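Autoinducer 2-binding protein LsrB (Clostridium saccharobutylicum DSM 13864, PDB 6DSP) binds the quorum-sensing signal autoinducer-2 as a solute-binding receptor of the periplasmic binding protein type. Local coordinates at residues Tyr156-Ser161 with Ile221-Thr226; Thr226-Gln231 with Val245-Phe250. One frame throughout, in Å; residues are numbered along the deposited sequence.

Interaction 1. Residues Tyr156-Ser161 with Ile221-Thr226; sequences YCWHYS and ICNDST. With PAV ((2R,4S)-2-methyl-2,3,3,4-tetrahydroxytetrahydrofuran), chain C.
Ile-221 lies side by side with Trp-158 and lays its two branches over one face of the indole. CG2, anti to the backbone N, reaches the six-membered ring at CZ3 (3.6 Å), a CH-pi contact, while CD1 lies 3.9 Å above the indole plane, displaced toward the rim, nearest CE2 and CZ2. A beta-branched residue suits this place because both arms can cover a broad flat ring. Asn-223 comes to the same indole differently: its amide stands at the edge, its plane 79° from that of the ring, with OD1 3.3 Å from Trp-158 CE3. OD1 also lies 3.2 Å from Tyr-160 CD1, and ND2 of the same amide is 3.6 Å above that ring, displaced toward the rim. The Asn-223 carbonyl is thus wedged between two aromatic residues, and OD1, buried, finds no hydrogen-bond partner.

The parallel strands that carry these side chains are joined by Ile-221 N to Cys-157 O (2.9 Å) and His-159 N to Ile-221 O (2.9 Å). Past the strand end, Asn-223 centres an inverse gamma turn. Asp-224 OD2 accepts Thr-226 N, a capping bond met from above the carboxylate plane, and a hydrogen bond from Ala-227 N, while Ser-225 N donates to ring oxygen O5 of PAV (2.9 Å). Parallel strands whose C-terminal loops carry ligand contacts are characteristic of the periplasmic binding protein fold.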
ATOM      1  N   TYR A 156     -17.871  11.084  -7.288  1.00 14.39           N
ATOM      2  CA  TYR A 156     -16.523  10.651  -6.922  1.00 14.33           C
ATOM      3  C   TYR A 156     -16.034   9.565  -7.874  1.00 13.87           C
ATOM      4  O   TYR A 156     -16.790   8.996  -8.664  1.00 14.56           O
ATOM      5  CB  TYR A 156     -16.482  10.126  -5.478  1.00 14.06           C
ATOM      6  CG  TYR A 156     -17.102   8.761  -5.361  1.00 14.47           C
ATOM      7  CD1 TYR A 156     -18.498   8.592  -5.271  1.00 15.34           C
ATOM      8  CD2 TYR A 156     -16.309   7.627  -5.358  1.00 14.73           C
ATOM      9  CE1 TYR A 156     -19.040   7.328  -5.200  1.00 15.84           C
ATOM     10  CE2 TYR A 156     -16.862   6.367  -5.285  1.00 15.19           C
ATOM     11  CZ  TYR A 156     -18.199   6.219  -5.229  1.00 15.61           C
ATOM     12  OH  TYR A 156     -18.726   4.959  -5.151  1.00 16.35           O
ATOM     13  N   CYS A 157     -14.741   9.271  -7.766  1.00 13.52           N
ATOM     14  CA  CYS A 157     -14.201   8.056  -8.382  1.00 13.41           C
ATOM     15  C   CYS A 157     -12.915   7.694  -7.674  1.00 12.70           C
ATOM     16  O   CYS A 157     -12.423   8.434  -6.814  1.00 13.37           O
ATOM     17  CB  CYS A 157     -13.950   8.224  -9.900  1.00 14.48           C
ATOM     18  SG  CYS A 157     -12.572   9.275 -10.372  1.00 15.08           S
ATOM     19  N   TRP A 158     -12.365   6.539  -8.061  1.00 12.39           N
ATOM     20  CA  TRP A 158     -11.098   6.028  -7.553  1.00 12.20           C
ATOM     21  C   TRP A 158     -10.018   6.174  -8.630  1.00 12.15           C
ATOM     22  O   TRP A 158     -10.288   5.984  -9.827  1.00 13.62           O
ATOM     23  CB  TRP A 158     -11.215   4.536  -7.190  1.00 12.72           C
ATOM     24  CG  TRP A 158     -12.193   4.233  -6.103  1.00 13.28           C
ATOM     25  CD1 TRP A 158     -13.557   4.219  -6.202  1.00 14.57           C
ATOM     26  CD2 TRP A 158     -11.879   3.834  -4.769  1.00 13.32           C
ATOM     27  NE1 TRP A 158     -14.105   3.867  -4.985  1.00 14.48           N
ATOM     28  CE2 TRP A 158     -13.097   3.619  -4.093  1.00 14.09           C
ATOM     29  CE3 TRP A 158     -10.682   3.633  -4.078  1.00 14.15           C
ATOM     30  CZ2 TRP A 158     -13.151   3.251  -2.746  1.00 14.54           C
ATOM     31  CZ3 TRP A 158     -10.727   3.260  -2.756  1.00 14.71           C
ATOM     32  CH2 TRP A 158     -11.947   3.054  -2.100  1.00 15.03           C
ATOM     33  N   HIS A 159      -8.814   6.552  -8.201  1.00 11.55           N
ATOM     34  CA  HIS A 159      -7.627   6.689  -9.069  1.00 11.83           C
ATOM     35  C   HIS A 159      -6.490   5.967  -8.358  1.00 11.31           C
ATOM     36  O   HIS A 159      -6.047   6.398  -7.288  1.00 11.87           O
ATOM     37  CB  HIS A 159      -7.296   8.177  -9.278  1.00 12.13           C
ATOM     38  CG  HIS A 159      -6.011   8.422 -10.026  1.00 12.03           C
ATOM     39  ND1 HIS A 159      -5.479   9.688 -10.183  1.00 12.59           N
ATOM     40  CD2 HIS A 159      -5.134   7.566 -10.619  1.00 11.98           C
ATOM     41  CE1 HIS A 159      -4.333   9.604 -10.846  1.00 12.17           C
ATOM     42  NE2 HIS A 159      -4.100   8.330 -11.118  1.00 11.77           N
ATOM     43  N   TYR A 160      -6.043   4.849  -8.927  1.00 11.00           N
ATOM     44  CA  TYR A 160      -4.947   4.110  -8.290  1.00 10.73           C
ATOM     45  C   TYR A 160      -4.075   3.477  -9.373  1.00 11.17           C
ATOM     46  O   TYR A 160      -4.046   3.941 -10.516  1.00 11.66           O
ATOM     47  CB  TYR A 160      -5.463   3.206  -7.165  1.00 10.81           C
ATOM     48  CG  TYR A 160      -6.521   2.177  -7.481  1.00 10.94           C
ATOM     49  CD1 TYR A 160      -7.863   2.523  -7.569  1.00 11.38           C
ATOM     50  CD2 TYR A 160      -6.172   0.833  -7.614  1.00 11.45           C
ATOM     51  CE1 TYR A 160      -8.836   1.540  -7.756  1.00 11.98           C
ATOM     52  CE2 TYR A 160      -7.145  -0.133  -7.829  1.00 11.84           C
ATOM     53  CZ  TYR A 160      -8.471   0.236  -7.894  1.00 12.17           C
ATOM     54  OH  TYR A 160      -9.450  -0.703  -8.059  1.00 13.76           O
ATOM     55  N   SER A 161      -3.319   2.443  -8.997  1.00 10.96           N
ATOM     56  CA  SER A 161      -2.259   1.938  -9.870  1.00 11.39           C
ATOM     57  C   SER A 161      -2.777   1.099 -11.030  1.00 11.71           C
ATOM     58  O   SER A 161      -2.486   1.394 -12.187  1.00 11.88           O
ATOM     59  CB  SER A 161      -1.233   1.172  -9.051  1.00 11.43           C
ATOM     60  OG  SER A 161      -1.808   0.036  -8.416  1.00 12.02           O
ATOM     61  N   ILE A 221     -10.585   9.562  -4.830  1.00 11.90           N
ATOM     62  CA  ILE A 221      -9.933   8.715  -3.828  1.00 12.04           C
ATOM     63  C   ILE A 221      -8.715   8.096  -4.500  1.00 12.05           C
ATOM     64  O   ILE A 221      -8.857   7.258  -5.392  1.00 12.65           O
ATOM     65  CB  ILE A 221     -10.877   7.615  -3.297  1.00 12.64           C
ATOM     66  CG1 ILE A 221     -12.182   8.232  -2.716  1.00 14.28           C
ATOM     67  CG2 ILE A 221     -10.151   6.795  -2.245  1.00 13.49           C
ATOM     68  CD1 ILE A 221     -13.223   7.161  -2.372  1.00 15.60           C
ATOM     69  N   CYS A 222      -7.532   8.488  -4.044  1.00 11.77           N
ATOM     70  CA  CYS A 222      -6.266   8.105  -4.686  1.00 11.70           C
ATOM     71  C   CYS A 222      -5.517   7.128  -3.782  1.00 11.56           C
ATOM     72  O   CYS A 222      -4.549   7.515  -3.113  1.00 12.45           O
ATOM     73  CB  CYS A 222      -5.430   9.360  -4.926  1.00 12.31           C
ATOM     74  SG  CYS A 222      -6.265  10.499  -6.057  1.00 13.53           S
ATOM     75  N   ASN A 223      -5.960   5.855  -3.771  1.00 11.36           N
ATOM     76  CA  ASN A 223      -5.392   4.828  -2.901  1.00 11.90           C
ATOM     77  C   ASN A 223      -4.100   4.225  -3.454  1.00 11.96           C
ATOM     78  O   ASN A 223      -3.973   3.007  -3.590  1.00 12.54           O
ATOM     79  CB  ASN A 223      -6.423   3.727  -2.617  1.00 12.52           C
ATOM     80  CG  ASN A 223      -7.097   3.190  -3.893  1.00 12.99           C
ATOM     81  OD1 ASN A 223      -7.521   3.964  -4.765  1.00 13.19           O
ATOM     82  ND2 ASN A 223      -7.248   1.879  -3.967  1.00 13.70           N
ATOM     83  N   ASP A 224      -3.138   5.099  -3.767  1.00 11.14           N
ATOM     84  CA  ASP A 224      -1.853   4.710  -4.329  1.00 10.68           C
ATOM     85  C   ASP A 224      -0.891   5.879  -4.147  1.00 10.84           C
ATOM     86  O   ASP A 224      -1.256   7.038  -4.366  1.00 11.84           O
ATOM     87  CB  ASP A 224      -1.998   4.357  -5.803  1.00 10.77           C
ATOM     88  CG  ASP A 224      -0.637   4.183  -6.471  1.00 11.31           C
ATOM     89  OD1 ASP A 224       0.009   3.141  -6.203  1.00 11.34           O
ATOM     90  OD2 ASP A 224      -0.204   5.106  -7.203  1.00 11.71           O
ATOM     91  N   SER A 225       0.355   5.560  -3.777  1.00 11.45           N
ATOM     92  CA  SER A 225       1.364   6.550  -3.420  1.00 11.81           C
ATOM     93  C   SER A 225       1.866   7.386  -4.605  1.00 11.61           C
ATOM     94  O   SER A 225       2.560   8.383  -4.376  1.00 12.23           O
ATOM     95  CB  SER A 225       2.541   5.920  -2.699  1.00 12.63           C
ATOM     96  OG  SER A 225       3.267   5.096  -3.573  1.00 12.61           O
ATOM     97  N   THR A 226       1.568   6.982  -5.838  1.00 11.07           N
ATOM     98  CA  THR A 226       1.860   7.768  -7.027  1.00 11.07           C
ATOM     99  C   THR A 226       0.629   8.542  -7.476  1.00 11.65           C
ATOM    100  O   THR A 226       0.712   9.735  -7.800  1.00 12.28           O
ATOM    101  CB  THR A 226       2.341   6.859  -8.187  1.00 12.14           C
ATOM    102  OG1 THR A 226       3.381   5.994  -7.736  1.00 12.92           O
ATOM    103  CG2 THR A 226       2.904   7.691  -9.300  1.00 12.67           C
TER
HETATM  104  O2  PAV C 401      -1.195   2.874  -1.357  1.00 16.29           O
HETATM  105  C2  PAV C 401       0.175   2.422  -1.373  1.00 12.17           C
HETATM  106  C1  PAV C 401       1.077   3.219  -0.405  1.00 16.09           C
HETATM  107  O5  PAV C 401       0.684   2.865  -2.750  1.00 11.84           O
HETATM  108  C5  PAV C 401       1.720   2.042  -3.073  1.00 12.63           C
HETATM  109  C4  PAV C 401       1.758   0.905  -2.035  1.00 13.53           C
HETATM  110  O4  PAV C 401       1.942  -0.352  -2.677  1.00 12.39           O
HETATM  111  C3  PAV C 401       0.401   1.075  -1.342  1.00 12.52           C
HETATM  112  O3  PAV C 401       0.467   0.622  -0.017  1.00 13.45           O
HETATM  113  O13 PAV C 401      -0.602   0.402  -2.067  1.00 12.53           O

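Interaction 2. Residues Thr226-Gln231 with Val245-Phe250; sequences TALPGQ and VTITGF
Helix 227-231 runs nearly antiparallel to strand 246-249, their directions 158° apart and their axes 8.4 Å from each other at closest approach, with no hydrogen bond between the two segments. Leu-228 spans the interface. Its CG is anti to the backbone N (chi1 177°), and the two methyls divide the work: CD1 touches Ile-247 CG2 at 3.6 Å and lies near Thr-248 O, while CD2 rests on the backbone further on, 3.7 Å from Gly-249 C and close to Phe-250 N. A side chain forked at CG suits a place where one methyl must meet a side chain and the other a peptide.

Gly-249 leaves room for this approach. A beta carbon there would point at the helix and come tight against Leu-228 CD1, and the backbone turn here would also press it against the carbonyl O of Thr-248, a conformation open to glycine. One turn along the helix, Gln-231 crosses Ile-247 obliquely, its CG 4.0 Å from CD1 of the isoleucine. The glutamine thus offers its aliphatic portion to the strand, while the bend at chi2 (64°) turns CD aside; OE1 meets His-159 of strand 155-160 and NE2 meets Gly-207 O. Ile-247, beta-branched as suits a strand, meets Leu-228 through CG2, while its CG1-CD1 arm packs against Gln-231 CG and near Gln-231 O.

Phe-250, whose CB points away from the helix, reaches the ligand pocket and packs edge-to-face with Trp-171 and Trp-271. This is the helix-to-strand half of a beta-alpha-beta crossover between the parallel strands 219-222 and 246-249.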
ATOM      1  N   THR A 226       1.568   6.982  -5.838  1.00 11.07           N
ATOM      2  CA  THR A 226       1.860   7.768  -7.027  1.00 11.07           C
ATOM      3  C   THR A 226       0.629   8.542  -7.476  1.00 11.65           C
ATOM      4  O   THR A 226       0.712   9.735  -7.800  1.00 12.28           O
ATOM      5  CB  THR A 226       2.341   6.859  -8.187  1.00 12.14           C
ATOM      6  OG1 THR A 226       3.381   5.994  -7.736  1.00 12.92           O
ATOM      7  CG2 THR A 226       2.904   7.691  -9.300  1.00 12.67           C
ATOM      8  N   ALA A 227      -0.529   7.882  -7.483  1.00 11.43           N
ATOM      9  CA  ALA A 227      -1.753   8.575  -7.885  1.00 11.90           C
ATOM     10  C   ALA A 227      -2.051   9.780  -7.010  1.00 11.71           C
ATOM     11  O   ALA A 227      -2.525  10.800  -7.511  1.00 12.29           O
ATOM     12  CB  ALA A 227      -2.933   7.620  -7.816  1.00 12.91           C
ATOM     13  N   LEU A 228      -1.808   9.687  -5.690  1.00 11.65           N
ATOM     14  CA  LEU A 228      -2.163  10.803  -4.815  1.00 11.51           C
ATOM     15  C   LEU A 228      -1.358  12.062  -5.119  1.00 11.55           C
ATOM     16  O   LEU A 228      -1.965  13.113  -5.371  1.00 12.19           O
ATOM     17  CB  LEU A 228      -2.083  10.371  -3.344  1.00 11.94           C
ATOM     18  CG  LEU A 228      -2.382  11.534  -2.382  1.00 12.50           C
ATOM     19  CD1 LEU A 228      -3.778  12.173  -2.630  1.00 13.22           C
ATOM     20  CD2 LEU A 228      -2.272  11.079  -0.936  1.00 13.29           C
ATOM     21  N   PRO A 229      -0.016  12.042  -5.131  1.00 11.61           N
ATOM     22  CA  PRO A 229       0.702  13.279  -5.492  1.00 12.16           C
ATOM     23  C   PRO A 229       0.470  13.676  -6.934  1.00 12.54           C
ATOM     24  O   PRO A 229       0.420  14.873  -7.236  1.00 12.98           O
ATOM     25  CB  PRO A 229       2.170  12.954  -5.193  1.00 12.82           C
ATOM     26  CG  PRO A 229       2.236  11.408  -5.194  1.00 12.98           C
ATOM     27  CD  PRO A 229       0.887  10.982  -4.630  1.00 13.02           C
ATOM     28  N   GLY A 230       0.268  12.716  -7.838  1.00 11.71           N
ATOM     29  CA  GLY A 230      -0.020  13.097  -9.212  1.00 12.39           C
ATOM     30  C   GLY A 230      -1.353  13.813  -9.329  1.00 12.38           C
ATOM     31  O   GLY A 230      -1.483  14.780 -10.087  1.00 12.26           O
ATOM     32  N   GLN A 231      -2.363  13.338  -8.585  1.00 12.24           N
ATOM     33  CA  GLN A 231      -3.670  13.984  -8.626  1.00 12.28           C
ATOM     34  C   GLN A 231      -3.609  15.372  -8.005  1.00 12.28           C
ATOM     35  O   GLN A 231      -4.254  16.305  -8.489  1.00 12.37           O
ATOM     36  CB  GLN A 231      -4.662  13.126  -7.863  1.00 12.26           C
ATOM     37  CG  GLN A 231      -6.114  13.619  -8.038  1.00 12.12           C
ATOM     38  CD  GLN A 231      -6.542  13.489  -9.480  1.00 12.30           C
ATOM     39  OE1 GLN A 231      -6.695  12.366  -9.977  1.00 12.83           O
ATOM     40  NE2 GLN A 231      -6.783  14.626 -10.155  1.00 12.88           N
ATOM     41  N   VAL A 245     -12.231  20.986  -4.884  1.00 15.43           N
ATOM     42  CA  VAL A 245     -12.370  19.548  -5.074  1.00 15.08           C
ATOM     43  C   VAL A 245     -11.660  18.863  -3.920  1.00 14.45           C
ATOM     44  O   VAL A 245     -10.667  19.382  -3.388  1.00 15.12           O
ATOM     45  CB  VAL A 245     -11.779  19.113  -6.434  1.00 15.79           C
ATOM     46  CG1 VAL A 245     -10.254  19.394  -6.497  1.00 16.74           C
ATOM     47  CG2 VAL A 245     -12.067  17.641  -6.699  1.00 16.56           C
ATOM     48  N   THR A 246     -12.180  17.705  -3.511  1.00 13.25           N
ATOM     49  CA  THR A 246     -11.571  16.977  -2.414  1.00 13.28           C
ATOM     50  C   THR A 246     -10.774  15.801  -2.953  1.00 13.09           C
ATOM     51  O   THR A 246     -11.318  14.929  -3.627  1.00 14.13           O
ATOM     52  CB  THR A 246     -12.607  16.491  -1.402  1.00 13.89           C
ATOM     53  OG1 THR A 246     -13.260  17.643  -0.812  1.00 14.49           O
ATOM     54  CG2 THR A 246     -11.960  15.622  -0.325  1.00 14.58           C
ATOM     55  N   ILE A 247      -9.479  15.784  -2.644  1.00 13.06           N
ATOM     56  CA  ILE A 247      -8.565  14.716  -3.022  1.00 13.43           C
ATOM     57  C   ILE A 247      -8.043  14.106  -1.735  1.00 13.74           C
ATOM     58  O   ILE A 247      -7.605  14.835  -0.841  1.00 14.27           O
ATOM     59  CB  ILE A 247      -7.409  15.280  -3.864  1.00 13.96           C
ATOM     60  CG1 ILE A 247      -7.934  15.796  -5.210  1.00 15.06           C
ATOM     61  CG2 ILE A 247      -6.320  14.198  -4.066  1.00 14.32           C
ATOM     62  CD1 ILE A 247      -7.025  16.802  -5.877  1.00 16.15           C
ATOM     63  N   THR A 248      -8.087  12.778  -1.642  1.00 13.54           N
ATOM     64  CA  THR A 248      -7.462  12.114  -0.507  1.00 13.24           C
ATOM     65  C   THR A 248      -6.886  10.807  -1.008  1.00 12.38           C
ATOM     66  O   THR A 248      -7.016  10.478  -2.191  1.00 13.39           O
ATOM     67  CB  THR A 248      -8.444  11.912   0.660  1.00 14.36           C
ATOM     68  OG1 THR A 248      -7.706  11.574   1.840  1.00 14.71           O
ATOM     69  CG2 THR A 248      -9.496  10.851   0.352  1.00 15.36           C
ATOM     70  N   GLY A 249      -6.227  10.065  -0.124  1.00 12.35           N
ATOM     71  CA  GLY A 249      -5.568   8.851  -0.559  1.00 12.51           C
ATOM     72  C   GLY A 249      -4.470   8.478   0.404  1.00 12.16           C
ATOM     73  O   GLY A 249      -4.460   8.913   1.555  1.00 12.94           O
ATOM     74  N   PHE A 250      -3.559   7.633  -0.088  1.00 12.33           N
ATOM     75  CA  PHE A 250      -2.446   7.140   0.714  1.00 11.99           C
ATOM     76  C   PHE A 250      -1.111   7.569   0.105  1.00 12.04           C
ATOM     77  O   PHE A 250      -0.850   7.288  -1.081  1.00 12.91           O
ATOM     78  CB  PHE A 250      -2.461   5.611   0.771  1.00 12.42           C
ATOM     79  CG  PHE A 250      -3.600   5.013   1.583  1.00 12.80           C
ATOM     80  CD1 PHE A 250      -4.119   5.648   2.743  1.00 13.02           C
ATOM     81  CD2 PHE A 250      -4.114   3.773   1.216  1.00 13.14           C
ATOM     82  CE1 PHE A 250      -5.131   5.036   3.484  1.00 13.62           C
ATOM     83  CE2 PHE A 250      -5.118   3.152   1.962  1.00 13.43           C
ATOM     84  CZ  PHE A 250      -5.627   3.790   3.098  1.00 13.89           C
TER

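In the fold
Interactions 1 and 2 are in series along the chain and share Thr-226, where the loop after strand 219-222 passes into helix 227-237; their centres lie 6 Å apart. Strand 219-222 is flanked by 155-160 and 246-249 in the four-stranded parallel sheet, and Cys-222 N probably hydrogen-bonds to Thr-248 O (2.8 Å). The helix of interaction 2 also touches interaction 1: His-159 ND1 and Gln-231 OE1 are 2.9 Å apart, a probable hydrogen bond, and Cys-222 SG packs on Gln-231 CB at 3.6 Å. Both contacts lead to the ligand, through Asn-223, Asp-224 and Ser-225 in interaction 1 and through Phe-250, about 4 Å from PAV, in interaction 2.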